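Local atomic coordinates of mannosylglycerate hydrolase MGH1-like glycoside hydrolase domain-containing protein (Thermus thermophilus HB8, PDB entry 4WVA), a protein that hydrolyses mannosylglycerate, a solute that thermophiles make under osmotic stress, to mannose and glycerate, and also cleaves glucosylglycerate. Residues Gly18-Pro23 with Pro29-Trp34; Gly314-Leu319 with Arg367-Ala372; Leu153-His158 with Glu223-Ser228. All coordinates share one frame; numbering follows the deposited sequence.

Interaction 1 (Gly18-Pro23 with Pro29-Trp34)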
ATOM      1  N   GLY A  18      -1.265 -39.684 -16.562  1.00 16.77           N
ATOM      2  CA  GLY A  18      -1.825 -39.106 -17.776  1.00 17.98           C
ATOM      3  C   GLY A  18      -2.211 -37.656 -17.585  1.00 17.32           C
ATOM      4  O   GLY A  18      -1.511 -36.751 -18.029  1.00 18.24           O
ATOM      5  N   ALA A  19      -3.357 -37.450 -16.956  1.00 17.42           N
ATOM      6  CA  ALA A  19      -3.941 -36.129 -16.807  1.00 17.27           C
ATOM      7  C   ALA A  19      -3.584 -35.460 -15.487  1.00 15.67           C
ATOM      8  O   ALA A  19      -3.834 -34.270 -15.318  1.00 16.54           O
ATOM      9  CB  ALA A  19      -5.452 -36.239 -16.915  1.00 19.42           C
ATOM     10  N   PHE A  20      -3.028 -36.214 -14.545  1.00 13.90           N
ATOM     11  CA  PHE A  20      -2.629 -35.662 -13.253  1.00 13.42           C
ATOM     12  C   PHE A  20      -1.419 -36.433 -12.758  1.00 12.67           C
ATOM     13  O   PHE A  20      -1.067 -37.474 -13.313  1.00 12.96           O
ATOM     14  CB  PHE A  20      -3.765 -35.716 -12.229  1.00 13.21           C
ATOM     15  CG  PHE A  20      -4.099 -37.112 -11.763  1.00 13.48           C
ATOM     16  CD1 PHE A  20      -3.527 -37.640 -10.619  1.00 13.98           C
ATOM     17  CD2 PHE A  20      -5.002 -37.885 -12.480  1.00 13.46           C
ATOM     18  CE1 PHE A  20      -3.808 -38.946 -10.224  1.00 14.45           C
ATOM     19  CE2 PHE A  20      -5.293 -39.180 -12.085  1.00 13.96           C
ATOM     20  CZ  PHE A  20      -4.711 -39.698 -10.946  1.00 14.65           C
ATOM     21  N   THR A  21      -0.764 -35.876 -11.745  1.00 11.07           N
ATOM     22  CA  THR A  21       0.450 -36.428 -11.192  1.00 10.45           C
ATOM     23  C   THR A  21       0.212 -36.714  -9.719  1.00 10.74           C
ATOM     24  O   THR A  21      -0.269 -35.854  -8.973  1.00 10.61           O
ATOM     25  CB  THR A  21       1.600 -35.418 -11.357  1.00  9.78           C
ATOM     26  OG1 THR A  21       1.594 -34.905 -12.697  1.00 10.32           O
ATOM     27  CG2 THR A  21       2.919 -36.050 -11.036  1.00  9.63           C
ATOM     28  N   VAL A  22       0.476 -37.935  -9.285  1.00 10.43           N
ATOM     29  CA  VAL A  22       0.428 -38.213  -7.853  1.00 10.42           C
ATOM     30  C   VAL A  22       1.569 -37.514  -7.129  1.00 10.62           C
ATOM     31  O   VAL A  22       2.669 -37.431  -7.656  1.00 10.81           O
ATOM     32  CB  VAL A  22       0.459 -39.712  -7.512  1.00 10.77           C
ATOM     33  CG1 VAL A  22      -0.725 -40.405  -8.147  1.00 11.08           C
ATOM     34  CG2 VAL A  22       1.782 -40.375  -7.886  1.00 10.68           C
ATOM     35  N   PRO A  23       1.308 -36.994  -5.918  1.00 10.61           N
ATOM     36  CA  PRO A  23       2.433 -36.395  -5.197  1.00 10.60           C
ATOM     37  C   PRO A  23       3.562 -37.364  -4.876  1.00 10.94           C
ATOM     38  O   PRO A  23       4.731 -36.968  -4.849  1.00 10.27           O
ATOM     39  CB  PRO A  23       1.785 -35.845  -3.923  1.00 10.55           C
ATOM     40  CG  PRO A  23       0.387 -35.540  -4.340  1.00 10.82           C
ATOM     41  CD  PRO A  23       0.017 -36.623  -5.314  1.00 10.85           C
ATOM     42  N   PRO A  29      -1.738 -41.472  -3.480  1.00 11.88           N
ATOM     43  CA  PRO A  29      -2.074 -42.106  -4.764  1.00 12.20           C
ATOM     44  C   PRO A  29      -3.284 -41.481  -5.471  1.00 12.63           C
ATOM     45  O   PRO A  29      -4.078 -42.173  -6.134  1.00 13.57           O
ATOM     46  CB  PRO A  29      -2.337 -43.554  -4.333  1.00 12.33           C
ATOM     47  CG  PRO A  29      -3.006 -43.380  -3.009  1.00 12.19           C
ATOM     48  CD  PRO A  29      -2.286 -42.226  -2.338  1.00 12.11           C
ATOM     49  N   TYR A  30      -3.423 -40.157  -5.356  1.00 12.20           N
ATOM     50  CA  TYR A  30      -4.558 -39.446  -5.899  1.00 12.17           C
ATOM     51  C   TYR A  30      -4.042 -38.085  -6.341  1.00 11.58           C
ATOM     52  O   TYR A  30      -2.812 -37.850  -6.344  1.00 11.19           O
ATOM     53  CB  TYR A  30      -5.673 -39.251  -4.847  1.00 12.64           C
ATOM     54  CG  TYR A  30      -6.232 -40.513  -4.236  1.00 13.55           C
ATOM     55  CD1 TYR A  30      -6.996 -41.381  -5.007  1.00 14.25           C
ATOM     56  CD2 TYR A  30      -6.032 -40.817  -2.890  1.00 14.00           C
ATOM     57  CE1 TYR A  30      -7.534 -42.535  -4.454  1.00 14.56           C
ATOM     58  CE2 TYR A  30      -6.573 -41.979  -2.336  1.00 14.60           C
ATOM     59  CZ  TYR A  30      -7.316 -42.826  -3.140  1.00 14.78           C
ATOM     60  OH  TYR A  30      -7.879 -43.995  -2.618  1.00 17.02           O
ATOM     61  N   GLN A  31      -4.951 -37.209  -6.749  1.00 11.17           N
ATOM     62  CA  GLN A  31      -4.591 -35.825  -7.093  1.00 11.11           C
ATOM     63  C   GLN A  31      -4.842 -34.865  -5.925  1.00 10.86           C
ATOM     64  O   GLN A  31      -5.948 -34.802  -5.386  1.00 11.26           O
ATOM     65  CB  GLN A  31      -5.359 -35.355  -8.326  1.00 10.83           C
ATOM     66  CG  GLN A  31      -5.062 -33.913  -8.738  1.00 11.18           C
ATOM     67  CD  GLN A  31      -5.549 -33.503 -10.117  1.00 11.04           C
ATOM     68  OE1 GLN A  31      -4.906 -32.673 -10.798  1.00 12.33           O
ATOM     69  NE2 GLN A  31      -6.690 -34.017 -10.530  1.00 10.25           N
ATOM     70  N   TRP A  32      -3.805 -34.108  -5.559  1.00 11.08           N
ATOM     71  CA  TRP A  32      -3.910 -33.088  -4.508  1.00 10.52           C
ATOM     72  C   TRP A  32      -3.883 -31.682  -5.130  1.00 10.78           C
ATOM     73  O   TRP A  32      -3.222 -31.451  -6.131  1.00 10.61           O
ATOM     74  CB  TRP A  32      -2.735 -33.210  -3.534  1.00 10.77           C
ATOM     75  CG  TRP A  32      -3.017 -33.977  -2.287  1.00 10.59           C
ATOM     76  CD1 TRP A  32      -3.250 -33.451  -1.056  1.00 10.62           C
ATOM     77  CD2 TRP A  32      -3.092 -35.400  -2.127  1.00 10.49           C
ATOM     78  NE1 TRP A  32      -3.439 -34.434  -0.137  1.00 10.82           N
ATOM     79  CE2 TRP A  32      -3.352 -35.646  -0.763  1.00 10.80           C
ATOM     80  CE3 TRP A  32      -2.974 -36.485  -2.998  1.00 10.71           C
ATOM     81  CZ2 TRP A  32      -3.505 -36.923  -0.254  1.00 11.04           C
ATOM     82  CZ3 TRP A  32      -3.116 -37.768  -2.478  1.00 10.86           C
ATOM     83  CH2 TRP A  32      -3.386 -37.971  -1.135  1.00 10.85           C
ATOM     84  N   LEU A  33      -4.612 -30.761  -4.513  1.00 10.17           N
ATOM     85  CA  LEU A  33      -4.830 -29.411  -5.028  1.00 10.15           C
ATOM     86  C   LEU A  33      -3.542 -28.594  -5.103  1.00  9.86           C
ATOM     87  O   LEU A  33      -3.116 -28.224  -6.216  1.00 10.26           O
ATOM     88  CB  LEU A  33      -5.875 -28.704  -4.161  1.00 10.06           C
ATOM     89  CG  LEU A  33      -6.492 -27.382  -4.627  1.00 10.47           C
ATOM     90  CD1 LEU A  33      -7.639 -27.033  -3.677  1.00 10.72           C
ATOM     91  CD2 LEU A  33      -5.479 -26.246  -4.713  1.00 10.90           C
ATOM     92  N   TRP A  34      -2.921 -28.247  -3.976  1.00 10.19           N
ATOM     93  CA  TRP A  34      -1.757 -27.349  -4.127  1.00  9.94           C
ATOM     94  C   TRP A  34      -0.568 -28.079  -4.754  1.00  9.99           C
ATOM     95  O   TRP A  34       0.176 -27.465  -5.507  1.00 10.25           O
ATOM     96  CB  TRP A  34      -1.391 -26.477  -2.893  1.00 10.07           C
ATOM     97  CG  TRP A  34      -0.691 -27.107  -1.724  1.00  9.64           C
ATOM     98  CD1 TRP A  34      -0.740 -28.418  -1.289  1.00  9.87           C
ATOM     99  CD2 TRP A  34       0.120 -26.402  -0.764  1.00  9.47           C
ATOM    100  NE1 TRP A  34       0.003 -28.551  -0.141  1.00 10.36           N
ATOM    101  CE2 TRP A  34       0.545 -27.329   0.188  1.00  9.80           C
ATOM    102  CE3 TRP A  34       0.523 -25.055  -0.634  1.00  9.31           C
ATOM    103  CZ2 TRP A  34       1.366 -26.968   1.258  1.00  9.63           C
ATOM    104  CZ3 TRP A  34       1.340 -24.698   0.428  1.00  9.44           C
ATOM    105  CH2 TRP A  34       1.746 -25.646   1.359  1.00  9.39           C
TER
HETATM  106  O   HOH W   1      -1.513 -33.891  -7.379  1.00 11.21           O
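Val22 and Tyr30 bring the two backbones closest, their CA atoms 5.5 Å apart, where Phe20-Pro23 runs at 99° to Pro29-Trp32. No direct hydrogen bond joins the segments. Val22 CA instead makes a CA-H...O contact with Tyr30 O at 3.6 Å, nearly straight at 159°, and Pro23 CD lies 3.3 Å from that same oxygen. A water completes the link: it donates to Thr21 O at 2.8 Å and accepts from Trp32 N at 2.9 Å. Phe20 and Pro23 make the main side-chain contacts. With chi1 at 70°, Phe20 CG sits between its own N and carbonyl carbon, which turns the ring obliquely across the Gln31 chain: CD1 reaches Gln31 CB at 3.7 Å, CE1 nears Tyr30 C, and CB touches the amide carbon CD of Gln31 at 3.5 Å. The ring also stacks on His75. Cut back to an alanine, the position is likely to leave a gap beside Gln31 CB and His75 without its stacking partner. Farther along, the Pro23 ring sets CG 3.7 Å from Trp32 CE3, the two side chains crossing at about a right angle. Trp32 probably binds substrate, as in a near-identical enzyme; it lies close to the bound Tris, and its indole meets Tyr28 edge-to-face. Apolar contacts of Pro23 thus lie against Trp32, consistent with a place beside the substrate pocket, while one water bridges Thr21 O and Trp32 N.

Interaction 2 (Gly314-Leu319 with Arg367-Ala372)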
ATOM      1  N   GLY A 314      10.408  -2.281   5.122  1.00 16.58           N
ATOM      2  CA  GLY A 314      10.886  -2.373   6.507  1.00 17.38           C
ATOM      3  C   GLY A 314      10.483  -3.683   7.135  1.00 16.28           C
ATOM      4  O   GLY A 314      11.297  -4.387   7.744  1.00 16.88           O
ATOM      5  N   ARG A 315       9.223  -4.043   6.960  1.00 15.72           N
ATOM      6  CA  ARG A 315       8.695  -5.269   7.447  1.00 14.82           C
ATOM      7  C   ARG A 315       9.382  -6.476   6.759  1.00 13.79           C
ATOM      8  O   ARG A 315       9.735  -7.459   7.402  1.00 13.10           O
ATOM      9  CB  ARG A 315       7.197  -5.278   7.213  1.00 16.77           C
ATOM     10  CG  ARG A 315       6.465  -6.384   7.883  1.00 17.57           C
ATOM     11  CD  ARG A 315       5.012  -5.971   8.091  1.00 17.76           C
ATOM     12  NE  ARG A 315       4.904  -4.942   9.099  1.00 18.41           N
ATOM     13  CZ  ARG A 315       3.776  -4.408   9.532  1.00 18.04           C
ATOM     14  NH1 ARG A 315       2.603  -4.823   9.071  1.00 18.62           N
ATOM     15  NH2 ARG A 315       3.831  -3.484  10.508  1.00 21.35           N
ATOM     16  N   ALA A 316       9.600  -6.379   5.450  1.00 12.29           N
ATOM     17  CA  ALA A 316      10.333  -7.405   4.720  1.00 11.85           C
ATOM     18  C   ALA A 316      11.764  -7.546   5.261  1.00 11.61           C
ATOM     19  O   ALA A 316      12.294  -8.654   5.366  1.00 11.45           O
ATOM     20  CB  ALA A 316      10.355  -7.098   3.221  1.00 11.95           C
ATOM     21  N   SER A 317      12.369  -6.420   5.629  1.00 11.89           N
ATOM     22  CA  SER A 317      13.720  -6.452   6.182  0.50 11.87           C
ATOM     23  C   SER A 317      13.747  -7.149   7.546  1.00 12.17           C
ATOM     24  O   SER A 317      14.714  -7.857   7.850  1.00 12.44           O
ATOM     25  CB  SER A 317      14.343  -5.041   6.231  0.50 11.98           C
ATOM     26  OG  SER A 317      14.091  -4.368   7.450  0.50 11.83           O
ATOM     27  N   LEU A 318      12.702  -6.979   8.352  1.00 12.32           N
ATOM     28  CA  LEU A 318      12.613  -7.692   9.643  1.00 12.19           C
ATOM     29  C   LEU A 318      12.463  -9.213   9.428  1.00 12.49           C
ATOM     30  O   LEU A 318      13.062 -10.034  10.151  1.00 12.47           O
ATOM     31  CB  LEU A 318      11.499  -7.111  10.531  1.00 12.65           C
ATOM     32  CG  LEU A 318      11.750  -5.653  10.942  1.00 13.41           C
ATOM     33  CD1 LEU A 318      10.515  -5.065  11.585  1.00 13.25           C
ATOM     34  CD2 LEU A 318      12.917  -5.551  11.900  1.00 14.33           C
ATOM     35  N   LEU A 319      11.681  -9.608   8.417  1.00 11.61           N
ATOM     36  CA  LEU A 319      11.638 -11.018   8.030  1.00 11.45           C
ATOM     37  C   LEU A 319      13.002 -11.528   7.532  1.00 11.53           C
ATOM     38  O   LEU A 319      13.389 -12.664   7.858  1.00 11.49           O
ATOM     39  CB  LEU A 319      10.545 -11.269   6.983  1.00 11.17           C
ATOM     40  CG  LEU A 319       9.099 -11.197   7.471  1.00 11.33           C
ATOM     41  CD1 LEU A 319       8.127 -11.416   6.305  1.00 11.60           C
ATOM     42  CD2 LEU A 319       8.845 -12.238   8.559  1.00 11.32           C
ATOM     43  N   ARG A 367      13.113 -12.124  -3.298  1.00 11.14           N
ATOM     44  CA  ARG A 367      13.597 -11.529  -4.552  1.00 11.70           C
ATOM     45  C   ARG A 367      12.791 -10.293  -4.888  1.00 11.04           C
ATOM     46  O   ARG A 367      13.355  -9.258  -5.262  1.00 11.03           O
ATOM     47  CB  ARG A 367      13.530 -12.547  -5.698  1.00 13.28           C
ATOM     48  CG  ARG A 367      14.101 -12.068  -7.033  1.00 15.15           C
ATOM     49  CD  ARG A 367      13.144 -11.229  -7.885  1.00 16.60           C
ATOM     50  NE  ARG A 367      11.787 -11.778  -7.864  1.00 17.72           N
ATOM     51  CZ  ARG A 367      11.340 -12.779  -8.623  1.00 19.54           C
ATOM     52  NH1 ARG A 367      12.131 -13.356  -9.528  1.00 21.59           N
ATOM     53  NH2 ARG A 367      10.082 -13.201  -8.478  1.00 18.29           N
ATOM     54  N   ASP A 368      11.477 -10.389  -4.750  1.00 10.66           N
ATOM     55  CA  ASP A 368      10.592  -9.294  -5.118  1.00 10.68           C
ATOM     56  C   ASP A 368      10.858  -8.059  -4.242  1.00 11.03           C
ATOM     57  O   ASP A 368      10.607  -6.924  -4.670  1.00 11.27           O
ATOM     58  CB  ASP A 368       9.128  -9.711  -4.952  1.00 10.63           C
ATOM     59  CG  ASP A 368       8.675 -10.754  -5.959  1.00 10.68           C
ATOM     60  OD1 ASP A 368       9.334 -10.950  -7.011  1.00 10.41           O
ATOM     61  OD2 ASP A 368       7.606 -11.375  -5.705  1.00 10.79           O
ATOM     62  N   TYR A 369      11.346  -8.286  -3.023  1.00 11.08           N
ATOM     63  CA  TYR A 369      11.666  -7.200  -2.087  1.00 11.35           C
ATOM     64  C   TYR A 369      13.138  -6.776  -2.150  1.00 11.63           C
ATOM     65  O   TYR A 369      13.585  -5.972  -1.335  1.00 12.88           O
ATOM     66  CB  TYR A 369      11.231  -7.580  -0.649  1.00 11.22           C
ATOM     67  CG  TYR A 369       9.740  -7.362  -0.445  1.00 10.80           C
ATOM     68  CD1 TYR A 369       8.823  -8.336  -0.785  1.00 10.57           C
ATOM     69  CD2 TYR A 369       9.243  -6.142   0.007  1.00 10.46           C
ATOM     70  CE1 TYR A 369       7.464  -8.129  -0.671  1.00 10.31           C
ATOM     71  CE2 TYR A 369       7.877  -5.914   0.116  1.00 10.12           C
ATOM     72  CZ  TYR A 369       6.991  -6.918  -0.195  1.00 10.29           C
ATOM     73  OH  TYR A 369       5.644  -6.749  -0.077  1.00 10.45           O
ATOM     74  N   GLY A 370      13.894  -7.285  -3.117  1.00 12.07           N
ATOM     75  CA  GLY A 370      15.306  -6.873  -3.278  1.00 12.39           C
ATOM     76  C   GLY A 370      16.336  -7.637  -2.480  1.00 13.11           C
ATOM     77  O   GLY A 370      17.530  -7.314  -2.551  1.00 14.62           O
ATOM     78  N   PHE A 371      15.901  -8.678  -1.762  1.00 12.85           N
ATOM     79  CA  PHE A 371      16.784  -9.484  -0.919  1.00 12.91           C
ATOM     80  C   PHE A 371      17.356 -10.637  -1.745  1.00 13.62           C
ATOM     81  O   PHE A 371      17.031 -11.810  -1.556  1.00 13.15           O
ATOM     82  CB  PHE A 371      16.035  -9.957   0.325  1.00 12.89           C
ATOM     83  CG  PHE A 371      15.686  -8.829   1.260  1.00 12.95           C
ATOM     84  CD1 PHE A 371      14.433  -8.248   1.237  1.00 12.94           C
ATOM     85  CD2 PHE A 371      16.638  -8.323   2.132  1.00 13.48           C
ATOM     86  CE1 PHE A 371      14.124  -7.186   2.089  1.00 13.07           C
ATOM     87  CE2 PHE A 371      16.334  -7.264   2.978  1.00 13.69           C
ATOM     88  CZ  PHE A 371      15.083  -6.696   2.950  1.00 13.52           C
ATOM     89  N   ALA A 372      18.227 -10.280  -2.679  1.00 14.12           N
ATOM     90  CA  ALA A 372      18.725 -11.235  -3.672  1.00 14.82           C
ATOM     91  C   ALA A 372      19.592 -12.328  -3.041  1.00 14.77           C
ATOM     92  O   ALA A 372      19.518 -13.501  -3.439  1.00 14.22           O
ATOM     93  CB  ALA A 372      19.509 -10.497  -4.751  1.00 15.34           C
TER
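A Schellman motif ends helix 356-368 of the (alpha/alpha)6-barrel, and the two aromatic residues flanking its glycine, Tyr369 and Phe371, pack on helix 313-327. Gly370, at positive phi, is the C-prime residue; its N bonds to Arg367 O, and Phe371 N reaches back to Phe366 O. CB of Ala316 lies 3.5 Å from Tyr369 CD2 and 3.9 Å from Phe371 CE1, so this one small side chain is shared by two rings. Both aromatics hold CG beside the backbone N and anti to the carbonyl carbon (chi1 -80° in Tyr369, -68° in Phe371), and this common torsion brings the two rings to the one methyl. Tyr369 is held at its far end by a hydrogen bond from OH to Pro311 O, and its ring stacks on His312 of the second subunit, so the contact forms part of an interface with that subunit; Ser317 packs on Gly370 of the third. The neighbouring Asp368 is gripped side-on by Arg367, whose NE and NH2 both reach OD1 from one face of the carboxylate; OD2 turns to Arg279 of the second subunit in a salt bridge. Phe371 reaches one residue farther along helix 313-327, where its CZ meets Ser317 CA at 3.5 Å.

Interaction 3 (Leu153-His158 with Glu223-Ser228)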
ATOM      1  N   LEU A 153     -10.202 -11.940   5.279  1.00 12.17           N
ATOM      2  CA  LEU A 153      -9.417 -13.129   5.617  1.00 12.19           C
ATOM      3  C   LEU A 153     -10.304 -14.356   5.593  1.00 12.56           C
ATOM      4  O   LEU A 153     -11.459 -14.296   6.020  1.00 13.60           O
ATOM      5  CB  LEU A 153      -8.803 -12.983   7.004  1.00 12.33           C
ATOM      6  CG  LEU A 153      -7.739 -11.903   7.112  1.00 12.40           C
ATOM      7  CD1 LEU A 153      -7.572 -11.458   8.551  1.00 12.81           C
ATOM      8  CD2 LEU A 153      -6.418 -12.397   6.546  1.00 12.96           C
ATOM      9  N   VAL A 154      -9.793 -15.442   5.038  1.00 12.05           N
ATOM     10  CA  VAL A 154     -10.541 -16.698   5.015  1.00 12.45           C
ATOM     11  C   VAL A 154     -10.099 -17.599   6.156  1.00 11.85           C
ATOM     12  O   VAL A 154      -8.920 -17.644   6.525  1.00 11.25           O
ATOM     13  CB  VAL A 154     -10.433 -17.431   3.661  1.00 13.67           C
ATOM     14  CG1 VAL A 154     -11.132 -16.635   2.569  1.00 14.36           C
ATOM     15  CG2 VAL A 154      -9.002 -17.730   3.311  1.00 15.24           C
ATOM     16  N   VAL A 155     -11.062 -18.331   6.702  1.00 11.58           N
ATOM     17  CA  VAL A 155     -10.865 -19.272   7.786  0.50 11.32           C
ATOM     18  C   VAL A 155     -10.666 -20.701   7.250  1.00 11.42           C
ATOM     19  O   VAL A 155     -11.397 -21.108   6.323  1.00 11.35           O
ATOM     20  CB  VAL A 155     -12.142 -19.266   8.649  0.50 11.25           C
ATOM     21  CG1 VAL A 155     -12.055 -20.263   9.794  0.50 11.03           C
ATOM     22  CG2 VAL A 155     -12.397 -17.859   9.168  0.50 11.61           C
ATOM     23  N   ILE A 156      -9.729 -21.440   7.827  1.00 11.16           N
ATOM     24  CA  ILE A 156      -9.652 -22.888   7.634  1.00 10.97           C
ATOM     25  C   ILE A 156     -10.298 -23.569   8.837  1.00 11.35           C
ATOM     26  O   ILE A 156     -10.161 -23.117   9.986  1.00 11.31           O
ATOM     27  CB  ILE A 156      -8.226 -23.412   7.374  1.00 10.67           C
ATOM     28  CG1 ILE A 156      -7.246 -23.066   8.498  1.00 10.49           C
ATOM     29  CG2 ILE A 156      -7.725 -22.917   6.014  1.00 10.88           C
ATOM     30  CD1 ILE A 156      -5.932 -23.820   8.438  1.00 11.10           C
ATOM     31  N   VAL A 157     -11.014 -24.661   8.558  1.00 11.49           N
ATOM     32  CA  VAL A 157     -11.681 -25.447   9.587  1.00 11.94           C
ATOM     33  C   VAL A 157     -10.995 -26.786   9.846  1.00 12.20           C
ATOM     34  O   VAL A 157     -11.419 -27.536  10.732  1.00 12.56           O
ATOM     35  CB  VAL A 157     -13.174 -25.632   9.241  1.00 12.15           C
ATOM     36  CG1 VAL A 157     -13.862 -24.260   9.196  1.00 12.83           C
ATOM     37  CG2 VAL A 157     -13.356 -26.370   7.920  1.00 12.68           C
ATOM     38  N   HIS A 158      -9.913 -27.068   9.117  1.00 11.72           N
ATOM     39  CA  HIS A 158      -9.170 -28.287   9.318  1.00 11.69           C
ATOM     40  C   HIS A 158      -7.698 -27.980   9.076  1.00 11.70           C
ATOM     41  O   HIS A 158      -7.406 -27.326   8.081  1.00 11.61           O
ATOM     42  CB  HIS A 158      -9.661 -29.356   8.333  1.00 12.08           C
ATOM     43  CG  HIS A 158      -9.300 -30.746   8.747  1.00 12.64           C
ATOM     44  ND1 HIS A 158      -7.996 -31.168   8.836  1.00 12.57           N
ATOM     45  CD2 HIS A 158     -10.064 -31.790   9.146  1.00 13.20           C
ATOM     46  CE1 HIS A 158      -7.964 -32.416   9.283  1.00 12.56           C
ATOM     47  NE2 HIS A 158      -9.212 -32.820   9.460  1.00 12.80           N
ATOM     48  N   GLU A 223     -23.147 -24.513   8.817  1.00 31.94           N
ATOM     49  CA  GLU A 223     -23.054 -25.274  10.053  1.00 32.05           C
ATOM     50  C   GLU A 223     -21.617 -25.650  10.365  1.00 27.36           C
ATOM     51  O   GLU A 223     -21.235 -25.705  11.520  1.00 26.70           O
ATOM     52  CB  GLU A 223     -23.962 -26.510  10.006  1.00 34.87           C
ATOM     53  CG  GLU A 223     -25.447 -26.163  10.087  1.00 37.91           C
ATOM     54  CD  GLU A 223     -25.801 -25.353  11.325  1.00 39.34           C
ATOM     55  OE1 GLU A 223     -25.103 -25.474  12.352  1.00 42.42           O
ATOM     56  OE2 GLU A 223     -26.785 -24.587  11.274  1.00 45.86           O
ATOM     57  N   ILE A 224     -20.829 -25.905   9.334  1.00 26.83           N
ATOM     58  CA  ILE A 224     -19.394 -26.121   9.530  1.00 26.47           C
ATOM     59  C   ILE A 224     -18.756 -24.888  10.209  1.00 26.57           C
ATOM     60  O   ILE A 224     -18.015 -25.044  11.179  1.00 25.92           O
ATOM     61  CB  ILE A 224     -18.697 -26.528   8.215  1.00 27.52           C
ATOM     62  CG1 ILE A 224     -18.988 -28.015   7.943  1.00 28.08           C
ATOM     63  CG2 ILE A 224     -17.183 -26.307   8.286  1.00 27.91           C
ATOM     64  CD1 ILE A 224     -18.647 -28.482   6.545  1.00 29.12           C
ATOM     65  N   TYR A 225     -19.070 -23.681   9.734  1.00 26.04           N
ATOM     66  CA  TYR A 225     -18.476 -22.461  10.325  1.00 25.93           C
ATOM     67  C   TYR A 225     -18.911 -22.288  11.777  1.00 27.70           C
ATOM     68  O   TYR A 225     -18.108 -21.965  12.664  1.00 27.52           O
ATOM     69  CB  TYR A 225     -18.796 -21.194   9.503  1.00 25.53           C
ATOM     70  CG  TYR A 225     -17.908 -20.036   9.908  1.00 23.88           C
ATOM     71  CD1 TYR A 225     -18.163 -19.306  11.070  1.00 24.70           C
ATOM     72  CD2 TYR A 225     -16.778 -19.710   9.165  1.00 23.56           C
ATOM     73  CE1 TYR A 225     -17.335 -18.274  11.466  1.00 24.47           C
ATOM     74  CE2 TYR A 225     -15.945 -18.669   9.556  1.00 23.46           C
ATOM     75  CZ  TYR A 225     -16.220 -17.961  10.705  1.00 25.08           C
ATOM     76  OH  TYR A 225     -15.374 -16.940  11.099  1.00 24.68           O
ATOM     77  N   ARG A 226     -20.192 -22.515  12.036  1.00 28.84           N
ATOM     78  CA  ARG A 226     -20.702 -22.320  13.381  1.00 32.23           C
ATOM     79  C   ARG A 226     -20.230 -23.399  14.339  1.00 29.44           C
ATOM     80  O   ARG A 226     -19.930 -23.103  15.492  1.00 29.77           O
ATOM     81  CB  ARG A 226     -22.231 -22.205  13.373  1.00 36.54           C
ATOM     82  CG  ARG A 226     -22.755 -20.952  12.666  1.00 42.33           C
ATOM     83  CD  ARG A 226     -21.888 -19.708  12.905  1.00 46.10           C
ATOM     84  NE  ARG A 226     -22.438 -18.495  12.289  1.00 50.41           N
ATOM     85  CZ  ARG A 226     -23.207 -17.592  12.901  1.00 52.76           C
ATOM     86  NH1 ARG A 226     -23.556 -17.731  14.178  1.00 53.73           N
ATOM     87  NH2 ARG A 226     -23.638 -16.532  12.224  1.00 53.43           N
ATOM     88  N   GLN A 227     -20.128 -24.637  13.863  1.00 27.40           N
ATOM     89  CA  GLN A 227     -19.884 -25.757  14.765  1.00 25.24           C
ATOM     90  C   GLN A 227     -18.437 -26.237  14.808  1.00 22.07           C
ATOM     91  O   GLN A 227     -18.059 -26.938  15.742  1.00 21.37           O
ATOM     92  CB  GLN A 227     -20.811 -26.924  14.426  1.00 26.64           C
ATOM     93  CG  GLN A 227     -22.290 -26.583  14.547  1.00 27.85           C
ATOM     94  CD  GLN A 227     -23.158 -27.826  14.464  1.00 29.15           C
ATOM     95  OE1 GLN A 227     -22.875 -28.830  15.122  1.00 29.77           O
ATOM     96  NE2 GLN A 227     -24.193 -27.782  13.627  1.00 30.59           N
ATOM     97  N   SER A 228     -17.600 -25.880  13.844  1.00 20.85           N
ATOM     98  CA  SER A 228     -16.251 -26.435  13.900  1.00 18.61           C
ATOM     99  C   SER A 228     -15.535 -25.964  15.166  1.00 17.81           C
ATOM    100  O   SER A 228     -15.473 -24.763  15.428  1.00 18.79           O
ATOM    101  CB  SER A 228     -15.412 -26.086  12.673  1.00 17.51           C
ATOM    102  OG  SER A 228     -14.125 -26.666  12.825  1.00 17.58           O
TER
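Val155 meets Tyr225 at the ring edge: its CG2, in the conformer modelled here, lies near the ring plane, 3.7 Å from Tyr225 CE2 and equally far from Tyr225 OH, and the two side chains cross at about a right angle. Tyr225 places CG opposite its backbone N (chi1 -165°), bringing the end of the ring nearer to Val155. The phenol ends in a hydrogen bond to Gln256 of the third subunit, so the valine rests against the edge of a ring whose outer end is held from another chain. Two residues on, Val157 offers both methyls to one branch of Ile224, again crossing at about a right angle; Ile224 CG2 is 3.8 Å from Val157 CG2 and 4.0 Å from Val157 CG1. Ser228, just past the helix, brings OG to 3.8 Å from Val157 CB, but this hydroxyl is hydrogen-bonded to Phe230 O. No hydrogen bond crosses between the two segments; Val155 and Val157 meet Tyr225 and Ile224 of the helix through apolar contacts. The loop Leu153-His158 thus passes beside the C-terminal end of helix 221-227. Phe214 of helix 201-216 touches Val157, Ile224 and Ser228 together, while Val154 and Ile156 pack on Phe237 of helix 235-254. Ile156 also pairs by its backbone with Val232 of strand 232-233.

Overall arrangement
From the N terminus, interaction 1 comes first and closes a tight loop: five residues separate 18-23 from 29-34, linking the chain after helix 4-15 to the start of helix 33-43 at the probable substrate site. Interaction 3 follows, closing a 64-residue excursion that includes helix 201-216 and bringing helix 221-227 against the loop after helix 121-146. Interaction 2 is last, spanning 47 residues to join helix 313-327 to the end of helix 356-368. The three loops run in series; none nests or crosses. Interactions 1 and 2 lie on opposite sides of the chain's centre, their centres about 33 Å apart, whereas interactions 2 and 3 both touch the third subunit.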